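Local coordinates for protein gdp-l-fucose synthetase (Naegleria fowleri, PDB 6AQZ) that binds NADP and probably makes GDP-L-fucose from GDP-4-keto-6-deoxy-D-mannose by epimerisation and NADPH-dependent reduction, at residues D25-V29 with P72-P78; Y117-K123 with E179-F185; I141-L146 with E258-L262; T191-P196 with R235-H241. All coordinates share one frame. Residue numbers count along the deposited sequence, not the author numbering.

All four contacts belong to one Rossmann-type nucleotide-binding unit and reach the same mixed beta-sheet. Along the chain, interaction 1 closes before the others open, the segments of interactions 2 and 3 alternate, and interaction 4 lies inside the loop closed by interaction 3. Interactions 1 and 2 have centres about 14 Å apart and touch, Phe73 CB meeting Phe119 CD1 at 3.7 Å. Interaction 4 lies about 31 Å from interaction 2, centre to centre, yet both use strand 184-194, whose far end reaches the NADP. Interactions 3 and 4, centres about 17 Å apart, join where Leu262 O lies 2.9 Å from Thr191 N, a probable hydrogen bond.

Interaction 1 of 4, residues D25-V29 with P72-P78; sequences DVILV and PFEKYRP
In this Rossmann-type beta-alpha unit, strand 26-29 is covered by the last turn of helix 66-76, which runs nearly antiparallel to it (159°, axes of the short segments 10.2 Å apart). No hydrogen bond links the two segments; the contact is apolar and buries 318 Å². Asp25 turns its CB away and bonds through OD1 to Thr79, just past Pro78. Val26, extended and in the t rotamer, points toward the helix end: CG1 lies 3.9 Å from Tyr76 CB and 3.3 Å from Tyr76 O, and its CA is 4.4 Å from Pro78 CA. Ile27 points away from the helix, and its side chain touches Trp53 and Tyr80. Leu28 (chi1 t, chi2 p) points back into the helix, its CB 3.8 Å from Pro78 CB and its CD1 4.1 Å from Tyr76 CD2. The helix ends at Tyr76; Arg77, the first residue beyond it, has positive phi and bonds from NE to Glu74 O at 3.1 Å. Leu28 CD2 makes a CH-pi contact over one face of Phe73, 3.8 Å from the ring centroid.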
# COMPACT_ATOMS: atom_id res chain seq x y z
N ASP A 25 9.37 7.69 -32.17
CA ASP A 25 9.01 7.54 -30.77
C ASP A 25 7.64 8.13 -30.51
O ASP A 25 7.27 9.17 -31.05
CB ASP A 25 10.03 8.25 -29.87
CG ASP A 25 11.33 7.51 -29.77
OD1 ASP A 25 11.30 6.29 -29.48
OD2 ASP A 25 12.37 8.17 -29.99
N VAL A 26 6.92 7.48 -29.61
CA VAL A 26 5.60 7.89 -29.17
C VAL A 26 5.71 8.05 -27.67
O VAL A 26 6.09 7.10 -26.98
CB VAL A 26 4.53 6.85 -29.53
CG1 VAL A 26 3.14 7.35 -29.19
CG2 VAL A 26 4.62 6.43 -30.99
N ILE A 27 5.41 9.24 -27.17
CA ILE A 27 5.51 9.52 -25.74
C ILE A 27 4.11 9.79 -25.23
O ILE A 27 3.49 10.80 -25.59
CB ILE A 27 6.43 10.71 -25.43
CG1 ILE A 27 7.82 10.53 -26.02
CG2 ILE A 27 6.52 10.89 -23.91
CD1 ILE A 27 7.97 11.09 -27.48
N LEU A 28 3.63 8.92 -24.34
CA LEU A 28 2.30 9.02 -23.75
C LEU A 28 2.40 9.73 -22.41
O LEU A 28 3.17 9.32 -21.54
CB LEU A 28 1.70 7.63 -23.58
CG LEU A 28 0.19 7.48 -23.39
CD1 LEU A 28 -0.59 8.07 -24.55
CD2 LEU A 28 -0.17 6.00 -23.14
N VAL A 29 1.63 10.80 -22.24
CA VAL A 29 1.63 11.59 -21.00
C VAL A 29 0.24 11.46 -20.40
O VAL A 29 -0.72 12.10 -20.87
CB VAL A 29 2.01 13.06 -21.23
CG1 VAL A 29 2.05 13.84 -19.91
CG2 VAL A 29 3.35 13.19 -21.94
N PRO A 72 -5.62 3.81 -25.07
CA PRO A 72 -4.52 4.61 -25.66
C PRO A 72 -3.25 3.81 -25.92
O PRO A 72 -2.52 4.14 -26.87
CB PRO A 72 -4.27 5.69 -24.61
CG PRO A 72 -4.83 5.12 -23.32
CD PRO A 72 -6.03 4.34 -23.75
N PHE A 73 -2.94 2.78 -25.12
CA PHE A 73 -1.74 1.99 -25.40
C PHE A 73 -1.90 1.18 -26.68
O PHE A 73 -0.99 1.17 -27.52
CB PHE A 73 -1.43 1.06 -24.22
CG PHE A 73 -0.83 1.77 -23.04
CD1 PHE A 73 -1.63 2.49 -22.16
CD2 PHE A 73 0.54 1.71 -22.80
CE1 PHE A 73 -1.09 3.14 -21.06
CE2 PHE A 73 1.10 2.35 -21.70
CZ PHE A 73 0.28 3.07 -20.83
N GLU A 74 -3.05 0.54 -26.88
CA GLU A 74 -3.26 -0.17 -28.13
C GLU A 74 -3.24 0.81 -29.30
O GLU A 74 -2.71 0.49 -30.37
CB GLU A 74 -4.59 -0.94 -28.11
CG GLU A 74 -4.69 -1.98 -27.00
CD GLU A 74 -5.93 -2.86 -27.09
OE1 GLU A 74 -6.56 -2.91 -28.16
OE2 GLU A 74 -6.28 -3.52 -26.08
N LYS A 75 -3.77 2.02 -29.09
CA LYS A 75 -3.90 2.98 -30.18
C LYS A 75 -2.57 3.63 -30.55
O LYS A 75 -2.23 3.72 -31.73
CB LYS A 75 -4.92 4.06 -29.80
CG LYS A 75 -5.06 5.18 -30.83
CD LYS A 75 -6.51 5.61 -30.95
CE LYS A 75 -6.69 6.79 -31.90
NZ LYS A 75 -6.52 8.09 -31.19
N TYR A 76 -1.81 4.10 -29.56
CA TYR A 76 -0.61 4.88 -29.81
C TYR A 76 0.69 4.08 -29.71
O TYR A 76 1.71 4.53 -30.24
CB TYR A 76 -0.53 6.08 -28.83
CG TYR A 76 -1.69 7.04 -28.97
CD1 TYR A 76 -1.82 7.86 -30.09
CD2 TYR A 76 -2.68 7.13 -27.99
CE1 TYR A 76 -2.88 8.73 -30.24
CE2 TYR A 76 -3.75 8.00 -28.13
CZ TYR A 76 -3.84 8.80 -29.26
OH TYR A 76 -4.89 9.68 -29.41
N ARG A 77 0.67 2.91 -29.04
CA ARG A 77 1.84 2.06 -28.85
C ARG A 77 3.06 2.89 -28.44
O ARG A 77 4.01 3.00 -29.23
CB ARG A 77 2.17 1.26 -30.12
CG ARG A 77 1.06 0.35 -30.64
CD ARG A 77 0.74 -0.82 -29.70
NE ARG A 77 -0.44 -1.55 -30.15
CZ ARG A 77 -0.47 -2.84 -30.49
NH1 ARG A 77 0.63 -3.58 -30.40
NH2 ARG A 77 -1.62 -3.38 -30.88
N PRO A 78 3.08 3.49 -27.26
CA PRO A 78 4.18 4.40 -26.91
C PRO A 78 5.48 3.65 -26.65
O PRO A 78 5.48 2.49 -26.22
CB PRO A 78 3.69 5.07 -25.63
CG PRO A 78 2.87 4.00 -25.00
CD PRO A 78 2.14 3.33 -26.14

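Interaction 2 of 4, residues Y117-K123 with E179-F185; sequences YDFGVKK and EGKSCLF
Leu184 N donates to Lys122 O at 2.8 Å with an N-H...O angle of 163°, fixing the start of a parallel pairing in which Lys123 faces Leu184 (CA-CA 4.6 Å). Lys181 NZ donates to Tyr117 O at 3.1 Å and also lies over the face of the Tyr117 ring, 4.8 Å from its centroid, a cation-pi contact. Farther out, Tyr117 OH gives Glu179 OE2 a weak bond of 3.2 Å. Two helix ends thus meet beside two strand starts, as in the alpha-beta connections of a Rossmann fold: helix 98-118 closes in a Schellman motif with Gly120 (phi 65°) at C-prime, and Gly180, also of positive phi, closes helix 156-179 likewise. Lys123 CA approaches Leu184 O to 3.2 Å, a CA-H...O contact, while Lys123 NZ bonds to Met251 O and Tyr254 O. The Tyr117 side chain, chi1 t, receives Cys183 SG obliquely, 5.0 Å from its centroid, and Phe185 CZ lies 4.2 Å from Tyr117 CB.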
# COMPACT_ATOMS: atom_id res chain seq x y z
N TYR A 117 4.27 -2.11 -18.89
CA TYR A 117 5.05 -3.33 -19.02
C TYR A 117 4.55 -4.17 -20.18
O TYR A 117 5.35 -4.59 -21.04
CB TYR A 117 4.99 -4.12 -17.72
CG TYR A 117 5.98 -5.22 -17.73
CD1 TYR A 117 7.32 -4.96 -17.50
CD2 TYR A 117 5.60 -6.52 -18.04
CE1 TYR A 117 8.27 -5.98 -17.55
CE2 TYR A 117 6.53 -7.55 -18.08
CZ TYR A 117 7.86 -7.27 -17.84
OH TYR A 117 8.79 -8.28 -17.88
N ASP A 118 3.24 -4.42 -20.25
CA ASP A 118 2.72 -5.32 -21.27
C ASP A 118 2.98 -4.81 -22.68
O ASP A 118 3.17 -5.61 -23.61
CB ASP A 118 1.22 -5.56 -21.08
CG ASP A 118 0.90 -6.38 -19.84
OD1 ASP A 118 1.83 -6.91 -19.19
OD2 ASP A 118 -0.30 -6.52 -19.52
N PHE A 119 2.96 -3.50 -22.88
CA PHE A 119 3.18 -2.92 -24.20
C PHE A 119 4.63 -2.53 -24.44
O PHE A 119 4.92 -1.88 -25.45
CB PHE A 119 2.28 -1.71 -24.39
CG PHE A 119 0.84 -2.06 -24.66
CD1 PHE A 119 -0.02 -2.35 -23.62
CD2 PHE A 119 0.36 -2.09 -25.96
CE1 PHE A 119 -1.33 -2.66 -23.88
CE2 PHE A 119 -0.96 -2.40 -26.21
CZ PHE A 119 -1.80 -2.69 -25.17
N GLY A 120 5.53 -2.94 -23.56
CA GLY A 120 6.96 -2.76 -23.77
C GLY A 120 7.48 -1.34 -23.81
O GLY A 120 8.39 -1.04 -24.59
N VAL A 121 6.92 -0.45 -22.99
CA VAL A 121 7.45 0.91 -22.90
C VAL A 121 8.89 0.84 -22.40
O VAL A 121 9.20 0.08 -21.47
CB VAL A 121 6.57 1.75 -21.97
CG1 VAL A 121 7.17 3.13 -21.76
CG2 VAL A 121 5.14 1.84 -22.53
N LYS A 122 9.78 1.58 -23.06
CA LYS A 122 11.20 1.51 -22.69
C LYS A 122 11.44 2.11 -21.32
O LYS A 122 12.06 1.48 -20.46
CB LYS A 122 12.07 2.20 -23.75
CG LYS A 122 12.06 1.60 -25.15
CD LYS A 122 12.96 2.42 -26.09
CE LYS A 122 13.27 1.71 -27.41
NZ LYS A 122 12.08 1.51 -28.27
N LYS A 123 10.88 3.29 -21.07
CA LYS A 123 11.06 3.97 -19.79
C LYS A 123 9.75 4.66 -19.39
O LYS A 123 9.08 5.27 -20.23
CB LYS A 123 12.20 4.99 -19.84
CG LYS A 123 12.61 5.49 -18.47
CD LYS A 123 13.50 6.73 -18.55
CE LYS A 123 14.94 6.37 -18.82
NZ LYS A 123 15.85 7.55 -18.62
N GLU A 179 12.63 -11.32 -17.09
CA GLU A 179 12.12 -11.71 -18.39
C GLU A 179 12.99 -11.22 -19.53
O GLU A 179 12.69 -11.52 -20.69
CB GLU A 179 10.70 -11.17 -18.56
CG GLU A 179 9.65 -12.22 -18.69
CD GLU A 179 8.33 -11.69 -18.24
OE1 GLU A 179 8.01 -11.89 -17.06
OE2 GLU A 179 7.63 -11.03 -19.04
N GLY A 180 14.08 -10.53 -19.23
CA GLY A 180 14.91 -9.98 -20.28
C GLY A 180 14.28 -8.87 -21.07
O GLY A 180 14.76 -8.56 -22.17
N LYS A 181 13.20 -8.27 -20.57
CA LYS A 181 12.63 -7.10 -21.22
C LYS A 181 13.42 -5.86 -20.85
O LYS A 181 14.02 -5.78 -19.78
CB LYS A 181 11.16 -6.91 -20.84
CG LYS A 181 10.20 -7.80 -21.60
CD LYS A 181 8.73 -7.49 -21.28
CE LYS A 181 8.02 -6.80 -22.44
NZ LYS A 181 6.54 -7.12 -22.49
N SER A 182 13.42 -4.88 -21.77
CA SER A 182 14.11 -3.61 -21.56
C SER A 182 13.07 -2.57 -21.17
O SER A 182 12.58 -1.78 -21.98
CB SER A 182 14.88 -3.20 -22.81
OG SER A 182 16.00 -4.05 -23.01
N CYS A 183 12.69 -2.62 -19.89
CA CYS A 183 11.69 -1.71 -19.33
C CYS A 183 12.25 -1.13 -18.05
O CYS A 183 12.59 -1.87 -17.13
CB CYS A 183 10.38 -2.44 -19.03
SG CYS A 183 9.50 -2.94 -20.48
N LEU A 184 12.33 0.20 -17.99
CA LEU A 184 12.76 0.88 -16.78
C LEU A 184 11.59 1.69 -16.23
O LEU A 184 10.88 2.38 -16.98
CB LEU A 184 13.97 1.78 -17.06
CG LEU A 184 14.51 2.52 -15.82
CD1 LEU A 184 14.82 1.54 -14.67
CD2 LEU A 184 15.72 3.38 -16.16
N PHE A 185 11.39 1.58 -14.93
CA PHE A 185 10.38 2.32 -14.18
C PHE A 185 11.11 3.15 -13.14
O PHE A 185 11.90 2.62 -12.36
CB PHE A 185 9.38 1.36 -13.49
CG PHE A 185 8.47 0.65 -14.45
CD1 PHE A 185 8.91 -0.46 -15.14
CD2 PHE A 185 7.17 1.09 -14.66
CE1 PHE A 185 8.09 -1.10 -16.03
CE2 PHE A 185 6.33 0.44 -15.54
CZ PHE A 185 6.77 -0.65 -16.22

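Interaction 3 of 4, residues I141-L146 with E258-L262; sequences ITEEKL and EPIML
Glu143 lies across the start of strand 260-262, its CB pointing toward the strand and its CG 3.1 Å from Pro259 O. With chi1 m and chi2 p (90°), the side chain bends so that OE2 accepts a hydrogen bond from Met261 N at 2.9 Å, nearly straight at 171°. This carboxylate thus takes up a main-chain NH, and it is the one hydrogen bond across the two segments. Glu143 begins a short 3-10 turn, with Lys145 N bonded to Thr142 O at 2.9 Å and Leu146 N to Glu143 O at 3.2 Å. The nearest CA pair, Glu143 and Pro259, is 6.3 Å apart, so side chains bridge the gap rather than a backbone ladder. Met261 reaches back the other way: from chi1 m its CE comes within 3.2 Å of Ile141 O, 3.9 Å of Thr142 CA and 4.1 Å of Ile141 CG2. Leu146 CD2 adds a looser apolar contact with Pro259 CG at 4.4 Å, and the whole contact buries 296 Å². Its setting is a loop laid over a sheet strand: segment 141-146 belongs to the connection between strand 123-127 and helix 156-179, strand 260-262 pairs in parallel with strand 184-194, and helix 307-312 brings Lys308 against Glu143 and onto Pro259 O.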
# COMPACT_ATOMS: atom_id res chain seq x y z
N ILE A 141 14.44 16.15 4.18
CA ILE A 141 13.92 14.92 3.62
C ILE A 141 14.76 14.48 2.43
O ILE A 141 15.02 15.27 1.52
CB ILE A 141 12.46 15.14 3.20
CG1 ILE A 141 11.62 15.56 4.39
CG2 ILE A 141 11.90 13.90 2.55
CD1 ILE A 141 10.25 16.03 3.96
N THR A 142 15.20 13.22 2.44
CA THR A 142 15.91 12.63 1.31
C THR A 142 15.11 11.44 0.78
O THR A 142 14.43 10.74 1.54
CB THR A 142 17.33 12.12 1.69
OG1 THR A 142 17.26 11.36 2.91
CG2 THR A 142 18.33 13.27 1.83
N GLU A 143 15.32 11.15 -0.50
CA GLU A 143 14.53 10.14 -1.19
C GLU A 143 14.52 8.78 -0.48
O GLU A 143 13.50 8.09 -0.48
CB GLU A 143 15.07 9.98 -2.62
CG GLU A 143 14.89 11.23 -3.51
CD GLU A 143 16.07 12.18 -3.43
OE1 GLU A 143 16.75 12.18 -2.38
OE2 GLU A 143 16.30 12.91 -4.40
N GLU A 144 15.63 8.41 0.17
CA GLU A 144 15.75 7.08 0.78
C GLU A 144 14.84 6.90 1.99
O GLU A 144 14.60 5.77 2.40
CB GLU A 144 17.21 6.84 1.22
N LYS A 145 14.29 7.98 2.53
CA LYS A 145 13.43 7.91 3.70
C LYS A 145 11.95 7.68 3.37
O LYS A 145 11.14 7.58 4.29
CB LYS A 145 13.59 9.19 4.50
CG LYS A 145 14.97 9.34 5.08
CD LYS A 145 15.22 10.76 5.50
CE LYS A 145 16.16 10.85 6.68
NZ LYS A 145 16.37 12.27 7.01
N LEU A 146 11.62 7.49 2.09
CA LEU A 146 10.23 7.39 1.65
C LEU A 146 9.39 6.38 2.45
O LEU A 146 8.24 6.68 2.79
CB LEU A 146 10.23 7.03 0.16
CG LEU A 146 8.86 6.81 -0.47
CD1 LEU A 146 7.98 8.07 -0.36
CD2 LEU A 146 9.04 6.43 -1.92
N GLU A 258 15.44 4.56 -8.11
CA GLU A 258 15.15 5.37 -6.93
C GLU A 258 14.50 6.68 -7.36
O GLU A 258 14.94 7.30 -8.33
CB GLU A 258 16.43 5.71 -6.16
CG GLU A 258 17.26 4.50 -5.80
CD GLU A 258 16.53 3.57 -4.85
OE1 GLU A 258 15.74 4.06 -4.00
OE2 GLU A 258 16.74 2.34 -4.98
N PRO A 259 13.46 7.15 -6.65
CA PRO A 259 12.87 8.45 -7.00
C PRO A 259 13.91 9.55 -6.84
O PRO A 259 14.82 9.43 -6.03
CB PRO A 259 11.72 8.62 -6.01
CG PRO A 259 12.02 7.66 -4.88
CD PRO A 259 12.81 6.53 -5.48
N ILE A 260 13.79 10.59 -7.65
CA ILE A 260 14.67 11.75 -7.55
C ILE A 260 13.79 12.96 -7.25
O ILE A 260 12.79 13.19 -7.93
CB ILE A 260 15.51 11.97 -8.82
CG1 ILE A 260 16.38 13.21 -8.68
CG2 ILE A 260 14.64 12.09 -10.08
CD1 ILE A 260 17.36 13.39 -9.87
N MET A 261 14.15 13.70 -6.21
CA MET A 261 13.37 14.88 -5.88
C MET A 261 13.58 16.03 -6.84
O MET A 261 14.70 16.30 -7.29
CB MET A 261 13.64 15.30 -4.46
CG MET A 261 12.83 14.35 -3.68
SD MET A 261 12.20 15.09 -2.24
CE MET A 261 13.55 14.53 -1.19
N LEU A 262 12.48 16.71 -7.15
CA LEU A 262 12.51 17.93 -7.95
C LEU A 262 12.09 19.06 -7.03
O LEU A 262 10.90 19.22 -6.72
CB LEU A 262 11.56 17.81 -9.14
CG LEU A 262 11.66 16.57 -10.05
CD1 LEU A 262 10.74 16.74 -11.28
CD2 LEU A 262 13.08 16.28 -10.46

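Interaction 4 of 4, residues T191-P196 with R235-H241; sequences TNLFGP and RQFLYSH. With NAP (NADP nicotinamide-adenine-dinucleotide phosphate), chain G.
Parallel strands 184-194 and 234-239 of the Rossmann-type sheet lie side by side here, the axes of their short segments 4.7 Å apart at 39°. Leu238 N bonds to Asn192 O (2.7 Å) and Phe194 N to Leu238 O (3.2 Å), setting Leu193 beside Leu238 and Phe194 beside Tyr239. The Asn192 side chain adds a hydrogen bond from ND2 to Gln236 O at 2.7 Å. On the face bearing Leu193 and Leu238, Leu238 CB receives Leu193 CD2 at 3.9 Å and Thr191 CG2 at 3.6 Å. On the other face the Phe194 ring, chi1 p, lays one face over Tyr239 CA, a CH-pi contact with that atom 4.0 Å from the Phe194 ring centroid, and fills the hollow between Phe237 CB and the Tyr239 ring. Gly195 is closely walled: a CB there would clash with Ser240 OG. Pro196 CG then meets His241 NE2 at 3.8 Å. Ser240 N, starting helix 240-253, bonds to Phe194 O at 2.8 Å. Segment 191-196 also lines the NADP pocket: Leu193 N donates to the carboxamide O7N at 3.2 Å, and Thr191 O lies 3.1 Å from nicotinamide C4N.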
# COMPACT_ATOMS: atom_id res chain seq x y z
N THR A 191 8.23 19.07 -5.49
CA THR A 191 7.78 19.84 -4.35
C THR A 191 6.54 20.65 -4.77
O THR A 191 5.83 20.27 -5.70
CB THR A 191 8.93 20.74 -3.87
OG1 THR A 191 8.68 21.16 -2.53
CG2 THR A 191 9.11 21.98 -4.81
N ASN A 192 6.22 21.71 -4.03
CA ASN A 192 5.11 22.61 -4.38
C ASN A 192 5.28 23.22 -5.76
O ASN A 192 6.15 24.06 -5.99
CB ASN A 192 5.00 23.71 -3.33
CG ASN A 192 4.95 23.16 -1.93
OD1 ASN A 192 3.94 22.60 -1.51
ND2 ASN A 192 6.06 23.26 -1.20
N LEU A 193 4.43 22.81 -6.68
CA LEU A 193 4.45 23.35 -8.03
C LEU A 193 3.52 24.55 -8.16
O LEU A 193 2.53 24.67 -7.43
CB LEU A 193 4.04 22.27 -9.05
CG LEU A 193 4.88 21.00 -9.13
CD1 LEU A 193 4.46 20.13 -10.32
CD2 LEU A 193 6.37 21.30 -9.13
N PHE A 194 3.85 25.46 -9.07
CA PHE A 194 2.92 26.54 -9.43
C PHE A 194 3.11 26.90 -10.89
O PHE A 194 4.15 26.63 -11.50
CB PHE A 194 3.11 27.78 -8.54
CG PHE A 194 4.43 28.48 -8.74
CD1 PHE A 194 5.59 27.98 -8.15
CD2 PHE A 194 4.53 29.60 -9.58
CE1 PHE A 194 6.81 28.61 -8.34
CE2 PHE A 194 5.75 30.24 -9.79
CZ PHE A 194 6.89 29.75 -9.16
N GLY A 195 2.09 27.53 -11.45
CA GLY A 195 2.19 28.00 -12.80
C GLY A 195 0.88 27.99 -13.55
O GLY A 195 -0.21 27.80 -12.98
N PRO A 196 0.97 28.20 -14.86
CA PRO A 196 -0.25 28.27 -15.67
C PRO A 196 -0.97 26.93 -15.71
O PRO A 196 -0.37 25.87 -15.51
CB PRO A 196 0.27 28.68 -17.06
CG PRO A 196 1.71 28.51 -17.05
CD PRO A 196 2.17 28.59 -15.61
N ARG A 235 8.53 27.75 2.75
CA ARG A 235 8.21 26.68 1.82
C ARG A 235 9.11 26.76 0.60
O ARG A 235 9.60 27.83 0.25
CB ARG A 235 6.74 26.74 1.35
CG ARG A 235 5.72 26.46 2.44
CD ARG A 235 5.96 25.11 3.13
NE ARG A 235 4.99 24.90 4.19
CZ ARG A 235 5.24 25.05 5.49
NH1 ARG A 235 6.45 25.39 5.91
NH2 ARG A 235 4.27 24.84 6.37
N GLN A 236 9.31 25.62 -0.04
CA GLN A 236 10.00 25.52 -1.32
C GLN A 236 8.96 25.46 -2.44
O GLN A 236 8.03 24.65 -2.37
CB GLN A 236 10.88 24.27 -1.34
CG GLN A 236 12.23 24.44 -0.65
CD GLN A 236 12.79 23.12 -0.10
OE1 GLN A 236 12.05 22.27 0.39
NE2 GLN A 236 14.09 22.94 -0.24
N PHE A 237 9.10 26.34 -3.44
CA PHE A 237 8.14 26.45 -4.54
C PHE A 237 8.87 26.27 -5.86
O PHE A 237 9.85 26.97 -6.14
CB PHE A 237 7.42 27.81 -4.55
CG PHE A 237 6.50 28.02 -3.37
CD1 PHE A 237 5.24 27.45 -3.34
CD2 PHE A 237 6.92 28.78 -2.28
CE1 PHE A 237 4.40 27.65 -2.27
CE2 PHE A 237 6.09 28.98 -1.20
CZ PHE A 237 4.83 28.41 -1.19
N LEU A 238 8.37 25.36 -6.70
CA LEU A 238 9.02 25.03 -7.97
C LEU A 238 8.12 25.41 -9.12
O LEU A 238 6.99 24.92 -9.22
CB LEU A 238 9.39 23.55 -8.04
CG LEU A 238 10.18 23.11 -9.28
CD1 LEU A 238 11.50 23.90 -9.37
CD2 LEU A 238 10.44 21.60 -9.24
N TYR A 239 8.61 26.30 -9.99
CA TYR A 239 7.89 26.68 -11.20
C TYR A 239 7.65 25.47 -12.09
O TYR A 239 8.58 24.73 -12.41
CB TYR A 239 8.69 27.74 -11.97
CG TYR A 239 7.97 28.42 -13.12
CD1 TYR A 239 6.59 28.59 -13.11
CD2 TYR A 239 8.69 28.94 -14.20
CE1 TYR A 239 5.94 29.23 -14.16
CE2 TYR A 239 8.06 29.59 -15.25
CZ TYR A 239 6.68 29.73 -15.23
OH TYR A 239 6.03 30.36 -16.27
N SER A 240 6.41 25.31 -12.54
CA SER A 240 6.08 24.13 -13.33
C SER A 240 6.92 24.02 -14.60
O SER A 240 7.26 22.90 -15.01
CB SER A 240 4.59 24.14 -13.66
OG SER A 240 4.27 25.24 -14.48
N HIS A 241 7.26 25.13 -15.26
CA HIS A 241 8.12 25.01 -16.44
C HIS A 241 9.51 24.48 -16.08
O HIS A 241 10.09 23.66 -16.80
CB HIS A 241 8.22 26.34 -17.18
CG HIS A 241 6.93 26.79 -17.78
ND1 HIS A 241 6.81 27.97 -18.48
CD2 HIS A 241 5.71 26.21 -17.80
CE1 HIS A 241 5.56 28.10 -18.90
NE2 HIS A 241 4.87 27.05 -18.49
PA NAP G . -3.72 18.45 -11.85
O1A NAP G . -4.85 18.31 -10.87
O2A NAP G . -3.24 19.79 -12.32
O5B NAP G . -3.99 17.55 -13.20
C5B NAP G . -4.05 16.22 -12.81
C4B NAP G . -4.23 15.39 -14.11
O4B NAP G . -4.73 14.06 -13.81
C3B NAP G . -5.22 16.09 -15.13
O3B NAP G . -4.77 15.89 -16.44
C2B NAP G . -6.48 15.22 -14.98
O2B NAP G . -7.19 15.09 -16.10
C1B NAP G . -5.76 13.82 -14.76
N9A NAP G . -6.68 12.82 -14.25
C8A NAP G . -7.24 12.76 -12.99
N7A NAP G . -8.05 11.69 -12.81
C5A NAP G . -8.01 11.03 -14.04
C6A NAP G . -8.64 9.87 -14.48
N6A NAP G . -9.47 9.16 -13.62
N1A NAP G . -8.43 9.40 -15.73
C2A NAP G . -7.59 10.15 -16.49
N3A NAP G . -6.92 11.29 -16.21
C4A NAP G . -7.15 11.71 -14.94
O3 NAP G . -2.53 17.66 -10.98
PN NAP G . -1.06 18.24 -11.23
O1N NAP G . -0.67 18.27 -12.66
O2N NAP G . -0.67 19.31 -10.25
O5D NAP G . -0.04 16.96 -10.63
C5D NAP G . 0.06 15.89 -11.50
C4D NAP G . 1.06 14.97 -10.83
O4D NAP G . 2.01 15.79 -10.13
C3D NAP G . 0.27 14.13 -9.71
O3D NAP G . 0.72 12.82 -9.73
C2D NAP G . 0.65 14.86 -8.40
O2D NAP G . 0.78 14.03 -7.32
C1D NAP G . 2.07 15.38 -8.76
N1N NAP G . 2.45 16.50 -7.85
C2N NAP G . 1.89 17.77 -7.96
C3N NAP G . 2.25 18.77 -7.07
C7N NAP G . 1.63 20.13 -7.19
O7N NAP G . 1.84 21.04 -6.37
N7N NAP G . 0.76 20.39 -8.26
C4N NAP G . 3.22 18.55 -5.98
C5N NAP G . 3.76 17.15 -5.93
C6N NAP G . 3.38 16.23 -6.82
P2B NAP G . -8.51 16.35 -16.41
O1X NAP G . -7.66 17.55 -16.64
O2X NAP G . -9.17 15.72 -17.65
O3X NAP G . -9.26 16.26 -15.11